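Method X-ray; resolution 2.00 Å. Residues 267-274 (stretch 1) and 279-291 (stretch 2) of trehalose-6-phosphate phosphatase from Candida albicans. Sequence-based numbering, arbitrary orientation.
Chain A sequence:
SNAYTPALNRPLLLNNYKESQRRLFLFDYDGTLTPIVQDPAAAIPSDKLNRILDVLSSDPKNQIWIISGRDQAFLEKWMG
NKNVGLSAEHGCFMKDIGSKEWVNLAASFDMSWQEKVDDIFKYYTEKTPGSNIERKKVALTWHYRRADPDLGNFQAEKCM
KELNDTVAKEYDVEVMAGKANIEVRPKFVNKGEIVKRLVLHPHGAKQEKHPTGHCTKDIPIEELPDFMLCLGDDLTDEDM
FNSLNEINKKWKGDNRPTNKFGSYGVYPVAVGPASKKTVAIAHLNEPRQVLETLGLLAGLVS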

ATOM      1  N   TYR A 267      -2.402  -7.830 -11.558  1.00 31.51           N
ATOM      2  CA  TYR A 267      -3.719  -7.632 -10.959  1.00 29.13           C
ATOM      3  C   TYR A 267      -3.716  -6.558  -9.853  1.00 29.92           C
ATOM      4  O   TYR A 267      -3.528  -6.864  -8.666  1.00 25.90           O
ATOM      5  CB  TYR A 267      -4.265  -8.953 -10.410  1.00 30.08           C
ATOM      6  CG  TYR A 267      -4.384 -10.059 -11.447  1.00 33.83           C
ATOM      7  CD1 TYR A 267      -5.504 -10.160 -12.271  1.00 35.97           C
ATOM      8  CD2 TYR A 267      -3.392 -11.027 -11.572  1.00 32.24           C
ATOM      9  CE1 TYR A 267      -5.618 -11.174 -13.214  1.00 35.44           C
ATOM     10  CE2 TYR A 267      -3.496 -12.045 -12.500  1.00 35.79           C
ATOM     11  CZ  TYR A 267      -4.609 -12.114 -13.320  1.00 37.94           C
ATOM     12  OH  TYR A 267      -4.699 -13.136 -14.233  1.00 39.89           O
ATOM     13  N   PRO A 268      -3.907  -5.289 -10.243  1.00 28.90           N
ATOM     14  CA  PRO A 268      -4.115  -4.260  -9.221  1.00 28.85           C
ATOM     15  C   PRO A 268      -5.576  -4.231  -8.796  1.00 28.20           C
ATOM     16  O   PRO A 268      -6.470  -4.027  -9.624  1.00 26.94           O
ATOM     17  CB  PRO A 268      -3.712  -2.965  -9.921  1.00 26.15           C
ATOM     18  CG  PRO A 268      -3.902  -3.243 -11.391  1.00 30.42           C
ATOM     19  CD  PRO A 268      -3.828  -4.730 -11.611  1.00 30.35           C
ATOM     20  N   VAL A 269      -5.811  -4.421  -7.502  1.00 26.53           N
ATOM     21  CA  VAL A 269      -7.157  -4.640  -6.998  1.00 27.97           C
ATOM     22  C   VAL A 269      -7.452  -3.710  -5.825  1.00 27.47           C
ATOM     23  O   VAL A 269      -6.748  -3.734  -4.814  1.00 25.19           O
ATOM     24  CB  VAL A 269      -7.343  -6.106  -6.544  1.00 26.95           C
ATOM     25  CG1 VAL A 269      -8.778  -6.344  -6.107  1.00 26.20           C
ATOM     26  CG2 VAL A 269      -6.951  -7.070  -7.663  1.00 25.90           C
ATOM     27  N   ALA A 270      -8.486  -2.886  -5.957  1.00 25.36           N
ATOM     28  CA  ALA A 270      -8.861  -1.988  -4.869  1.00 25.30           C
ATOM     29  C   ALA A 270      -9.705  -2.700  -3.822  1.00 28.56           C
ATOM     30  O   ALA A 270     -10.493  -3.589  -4.137  1.00 27.39           O
ATOM     31  CB  ALA A 270      -9.620  -0.762  -5.401  1.00 20.78           C
ATOM     32  N   VAL A 271      -9.517  -2.310  -2.566  1.00 27.13           N
ATOM     33  CA  VAL A 271     -10.396  -2.773  -1.508  1.00 26.19           C
ATOM     34  C   VAL A 271     -11.365  -1.652  -1.188  1.00 28.15           C
ATOM     35  O   VAL A 271     -10.968  -0.575  -0.726  1.00 29.20           O
ATOM     36  CB  VAL A 271      -9.626  -3.211  -0.252  1.00 27.62           C
ATOM     37  CG1 VAL A 271     -10.596  -3.726   0.778  1.00 27.87           C
ATOM     38  CG2 VAL A 271      -8.604  -4.279  -0.618  1.00 24.48           C
ATOM     39  N   GLY A 272     -12.643  -1.908  -1.457  1.00 25.15           N
ATOM     40  CA  GLY A 272     -13.677  -0.911  -1.281  1.00 27.82           C
ATOM     41  C   GLY A 272     -14.916  -1.270  -2.093  1.00 30.79           C
ATOM     42  O   GLY A 272     -14.962  -2.305  -2.750  1.00 29.22           O
ATOM     43  N   PRO A 273     -15.935  -0.420  -2.039  1.00 32.35           N
ATOM     44  CA  PRO A 273     -17.188  -0.754  -2.717  1.00 32.77           C
ATOM     45  C   PRO A 273     -17.070  -0.639  -4.252  1.00 31.23           C
ATOM     46  O   PRO A 273     -16.090  -0.083  -4.764  1.00 25.07           O
ATOM     47  CB  PRO A 273     -18.167   0.262  -2.147  1.00 33.84           C
ATOM     48  CG  PRO A 273     -17.329   1.414  -1.711  1.00 33.16           C
ATOM     49  CD  PRO A 273     -16.017   0.845  -1.285  1.00 33.12           C
ATOM     50  N   ALA A 274     -18.054  -1.184  -4.965  1.00 31.68           N
ATOM     51  CA  ALA A 274     -18.033  -1.161  -6.436  1.00 34.73           C
ATOM     52  C   ALA A 274     -17.876   0.247  -6.963  1.00 31.05           C
ATOM     53  O   ALA A 274     -17.235   0.467  -7.978  1.00 34.54           O
ATOM     54  CB  ALA A 274     -19.314  -1.775  -7.001  1.00 31.10           C
ATOM     55  N   VAL A 279      -7.859   3.388 -10.105  1.00 26.41           N
ATOM     56  CA  VAL A 279      -7.334   2.915 -11.390  1.00 28.24           C
ATOM     57  C   VAL A 279      -7.078   1.414 -11.355  1.00 30.94           C
ATOM     58  O   VAL A 279      -6.548   0.840 -12.312  1.00 31.96           O
ATOM     59  CB  VAL A 279      -6.063   3.662 -11.794  1.00 30.33           C
ATOM     60  CG1 VAL A 279      -6.373   5.145 -11.962  1.00 29.57           C
ATOM     61  CG2 VAL A 279      -4.939   3.433 -10.767  1.00 29.13           C
ATOM     62  N   ALA A 280      -7.444   0.777 -10.242  1.00 27.08           N
ATOM     63  CA  ALA A 280      -7.374  -0.674 -10.156  1.00 27.09           C
ATOM     64  C   ALA A 280      -8.314  -1.310 -11.182  1.00 29.42           C
ATOM     65  O   ALA A 280      -9.258  -0.673 -11.657  1.00 30.94           O
ATOM     66  CB  ALA A 280      -7.716  -1.152  -8.730  1.00 26.38           C
ATOM     67  N   ILE A 281      -8.060  -2.568 -11.523  1.00 27.66           N
ATOM     68  CA  ILE A 281      -8.828  -3.235 -12.565  1.00 29.96           C
ATOM     69  C   ILE A 281     -10.088  -3.890 -12.016  1.00 32.26           C
ATOM     70  O   ILE A 281     -11.015  -4.213 -12.764  1.00 28.49           O
ATOM     71  CB  ILE A 281      -7.963  -4.305 -13.270  1.00 31.38           C
ATOM     72  CG1 ILE A 281      -8.613  -4.756 -14.579  1.00 36.18           C
ATOM     73  CG2 ILE A 281      -7.694  -5.481 -12.341  1.00 31.02           C
ATOM     74  CD1 ILE A 281      -7.759  -5.708 -15.395  1.00 41.08           C
ATOM     75  N   ALA A 282     -10.124  -4.059 -10.695  1.00 28.86           N
ATOM     76  CA  ALA A 282     -11.244  -4.707 -10.022  1.00 30.86           C
ATOM     77  C   ALA A 282     -11.252  -4.350  -8.532  1.00 29.09           C
ATOM     78  O   ALA A 282     -10.270  -3.810  -8.001  1.00 27.08           O
ATOM     79  CB  ALA A 282     -11.168  -6.222 -10.208  1.00 33.15           C
ATOM     80  N   HIS A 283     -12.339  -4.673  -7.846  1.00 28.25           N
ATOM     81  CA  HIS A 283     -12.383  -4.430  -6.408  1.00 29.05           C
ATOM     82  C   HIS A 283     -12.813  -5.650  -5.594  1.00 33.09           C
ATOM     83  O   HIS A 283     -13.413  -6.591  -6.123  1.00 30.23           O
ATOM     84  CB  HIS A 283     -13.332  -3.287  -6.097  1.00 27.66           C
ATOM     85  CG  HIS A 283     -14.763  -3.676  -6.266  1.00 31.78           C
ATOM     86  ND1 HIS A 283     -15.383  -3.680  -7.497  1.00 32.18           N
ATOM     87  CD2 HIS A 283     -15.661  -4.186  -5.389  1.00 29.52           C
ATOM     88  CE1 HIS A 283     -16.620  -4.127  -7.362  1.00 28.55           C
ATOM     89  NE2 HIS A 283     -16.811  -4.444  -6.094  1.00 29.25           N
ATOM     90  N   LEU A 284     -12.491  -5.596  -4.298  1.00 27.95           N
ATOM     91  CA  LEU A 284     -13.033  -6.485  -3.271  1.00 30.78           C
ATOM     92  C   LEU A 284     -13.568  -5.566  -2.195  1.00 30.48           C
ATOM     93  O   LEU A 284     -12.924  -4.567  -1.873  1.00 29.94           O
ATOM     94  CB  LEU A 284     -11.976  -7.424  -2.689  1.00 29.18           C
ATOM     95  CG  LEU A 284     -11.451  -8.544  -3.582  1.00 32.75           C
ATOM     96  CD1 LEU A 284     -10.223  -9.205  -2.954  1.00 31.84           C
ATOM     97  CD2 LEU A 284     -12.544  -9.563  -3.884  1.00 31.49           C
ATOM     98  N   ASN A 285     -14.732  -5.889  -1.639  1.00 27.63           N
ATOM     99  CA  ASN A 285     -15.423  -4.966  -0.760  1.00 28.88           C
ATOM    100  C   ASN A 285     -14.641  -4.660   0.513  1.00 29.94           C
ATOM    101  O   ASN A 285     -14.568  -3.510   0.934  1.00 33.56           O
ATOM    102  CB  ASN A 285     -16.804  -5.522  -0.386  1.00 31.46           C
ATOM    103  CG  ASN A 285     -17.783  -5.449  -1.528  1.00 36.82           C
ATOM    104  OD1 ASN A 285     -17.604  -4.673  -2.467  1.00 36.37           O
ATOM    105  ND2 ASN A 285     -18.817  -6.278  -1.471  1.00 40.80           N
ATOM    106  N   GLU A 286     -14.056  -5.686   1.118  1.00 30.62           N
ATOM    107  CA  GLU A 286     -13.466  -5.547   2.464  1.00 30.06           C
ATOM    108  C   GLU A 286     -12.330  -6.488   2.712  1.00 27.44           C
ATOM    109  O   GLU A 286     -12.172  -7.451   1.970  1.00 29.88           O
ATOM    110  CB  GLU A 286     -14.533  -5.804   3.532  1.00 36.91           C
ATOM    111  CG  GLU A 286     -15.484  -4.678   3.724  1.00 41.22           C
ATOM    112  CD  GLU A 286     -16.847  -5.181   4.082  1.00 54.46           C
ATOM    113  OE1 GLU A 286     -17.093  -6.397   3.908  1.00 54.95           O
ATOM    114  OE2 GLU A 286     -17.673  -4.362   4.527  1.00 62.12           O
ATOM    115  N   PRO A 287     -11.557  -6.259   3.803  1.00 30.25           N
ATOM    116  CA  PRO A 287     -10.501  -7.220   4.144  1.00 29.46           C
ATOM    117  C   PRO A 287     -11.001  -8.672   4.224  1.00 30.27           C
ATOM    118  O   PRO A 287     -10.272  -9.594   3.833  1.00 28.90           O
ATOM    119  CB  PRO A 287     -10.019  -6.729   5.516  1.00 32.30           C
ATOM    120  CG  PRO A 287     -10.199  -5.232   5.433  1.00 30.55           C
ATOM    121  CD  PRO A 287     -11.499  -5.057   4.663  1.00 30.50           C
ATOM    122  N   ARG A 288     -12.230  -8.871   4.694  1.00 31.87           N
ATOM    123  CA  ARG A 288     -12.801 -10.218   4.729  1.00 35.42           C
ATOM    124  C   ARG A 288     -12.685 -10.937   3.376  1.00 33.48           C
ATOM    125  O   ARG A 288     -12.204 -12.078   3.290  1.00 31.10           O
ATOM    126  CB  ARG A 288     -14.268 -10.180   5.150  1.00 39.40           C
ATOM    127  CG  ARG A 288     -14.893 -11.566   5.205  1.00 44.45           C
ATOM    128  CD  ARG A 288     -16.365 -11.510   5.588  1.00 52.18           C
ATOM    129  NE  ARG A 288     -16.553 -11.113   6.979  1.00 59.72           N
ATOM    130  CZ  ARG A 288     -17.737 -10.890   7.535  1.00 62.37           C
ATOM    131  NH1 ARG A 288     -18.846 -11.010   6.809  1.00 65.39           N
ATOM    132  NH2 ARG A 288     -17.812 -10.533   8.809  1.00 57.17           N
ATOM    133  N   GLN A 289     -13.113 -10.263   2.313  1.00 33.04           N
ATOM    134  CA  GLN A 289     -13.042 -10.870   0.990  1.00 33.64           C
ATOM    135  C   GLN A 289     -11.600 -10.987   0.522  1.00 30.53           C
ATOM    136  O   GLN A 289     -11.254 -11.926  -0.195  1.00 33.23           O
ATOM    137  CB  GLN A 289     -13.883 -10.081  -0.017  1.00 30.81           C
ATOM    138  CG  GLN A 289     -15.386 -10.223   0.213  1.00 35.60           C
ATOM    139  CD  GLN A 289     -15.918  -9.256   1.258  1.00 39.64           C
ATOM    140  OE1 GLN A 289     -15.479  -8.108   1.343  1.00 39.63           O
ATOM    141  NE2 GLN A 289     -16.863  -9.719   2.069  1.00 45.26           N
ATOM    142  N   VAL A 290     -10.747 -10.067   0.966  1.00 31.12           N
ATOM    143  CA  VAL A 290      -9.318 -10.173   0.658  1.00 28.57           C
ATOM    144  C   VAL A 290      -8.766 -11.492   1.202  1.00 31.35           C
ATOM    145  O   VAL A 290      -8.074 -12.232   0.500  1.00 28.40           O
ATOM    146  CB  VAL A 290      -8.501  -8.991   1.237  1.00 27.67           C
ATOM    147  CG1 VAL A 290      -7.008  -9.204   0.987  1.00 31.73           C
ATOM    148  CG2 VAL A 290      -8.953  -7.648   0.629  1.00 26.76           C
ATOM    149  N   LEU A 291      -9.070 -11.792   2.460  1.00 32.39           N
ATOM    150  CA  LEU A 291      -8.532 -13.015   3.055  1.00 32.69           C
ATOM    151  C   LEU A 291      -9.146 -14.271   2.420  1.00 32.23           C
ATOM    152  O   LEU A 291      -8.459 -15.287   2.253  1.00 33.25           O
ATOM    153  CB  LEU A 291      -8.749 -13.023   4.575  1.00 33.77           C
ATOM    154  CG  LEU A 291      -8.151 -11.812   5.297  1.00 36.99           C
ATOM    155  CD1 LEU A 291      -8.166 -11.996   6.832  1.00 35.00           C
ATOM    156  CD2 LEU A 291      -6.759 -11.498   4.786  1.00 32.98           C
TER
HETATM  157  O   HOH W   1     -19.592  -2.846  -3.864  1.00 38.81           O

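The contact joins two parallel strands, 267-271 and a shorter one that includes H283 and L284, and V271 and H283 have the most surface covered. The backbone supplies the polar framework: A270 N donates to A282 O (2.9 Å), L284 N to A270 O (2.8 Å) and G272 N to L284 O (2.7 Å), so A270 bonds to the residues before and after H283, its bridge partner. Earlier in the second stretch, I281 N donates to P268 O (2.9 Å). H283 CA also approaches A270 O (3.1 Å), and V271 CA approaches L284 O (3.1 Å), as CA-H...O contacts.

H283 (chi1 p) lies on the same sheet face as A270, and its ring reaches beyond the end of strand 267-271. There A274 CA sits over one ring face, 3.6 Å from the centroid and 20° off the normal, a CH-pi contact. H283 ND1 is hydrogen-bonded elsewhere in the structure. Nearby, a water accepts from A274 N (2.5 Å) and donates to N285 OD1 (3.0 Å), bridging two atoms too far apart for a direct bond.

V271 points to the other face, shared with V269 and L284, and packs against the start of the following helix: its CG2 lies 3.6 Å from V290 CG2, and its CG1 4.2 Å from P287 CD. The sheet is thereby tied to that helix by apolar contact.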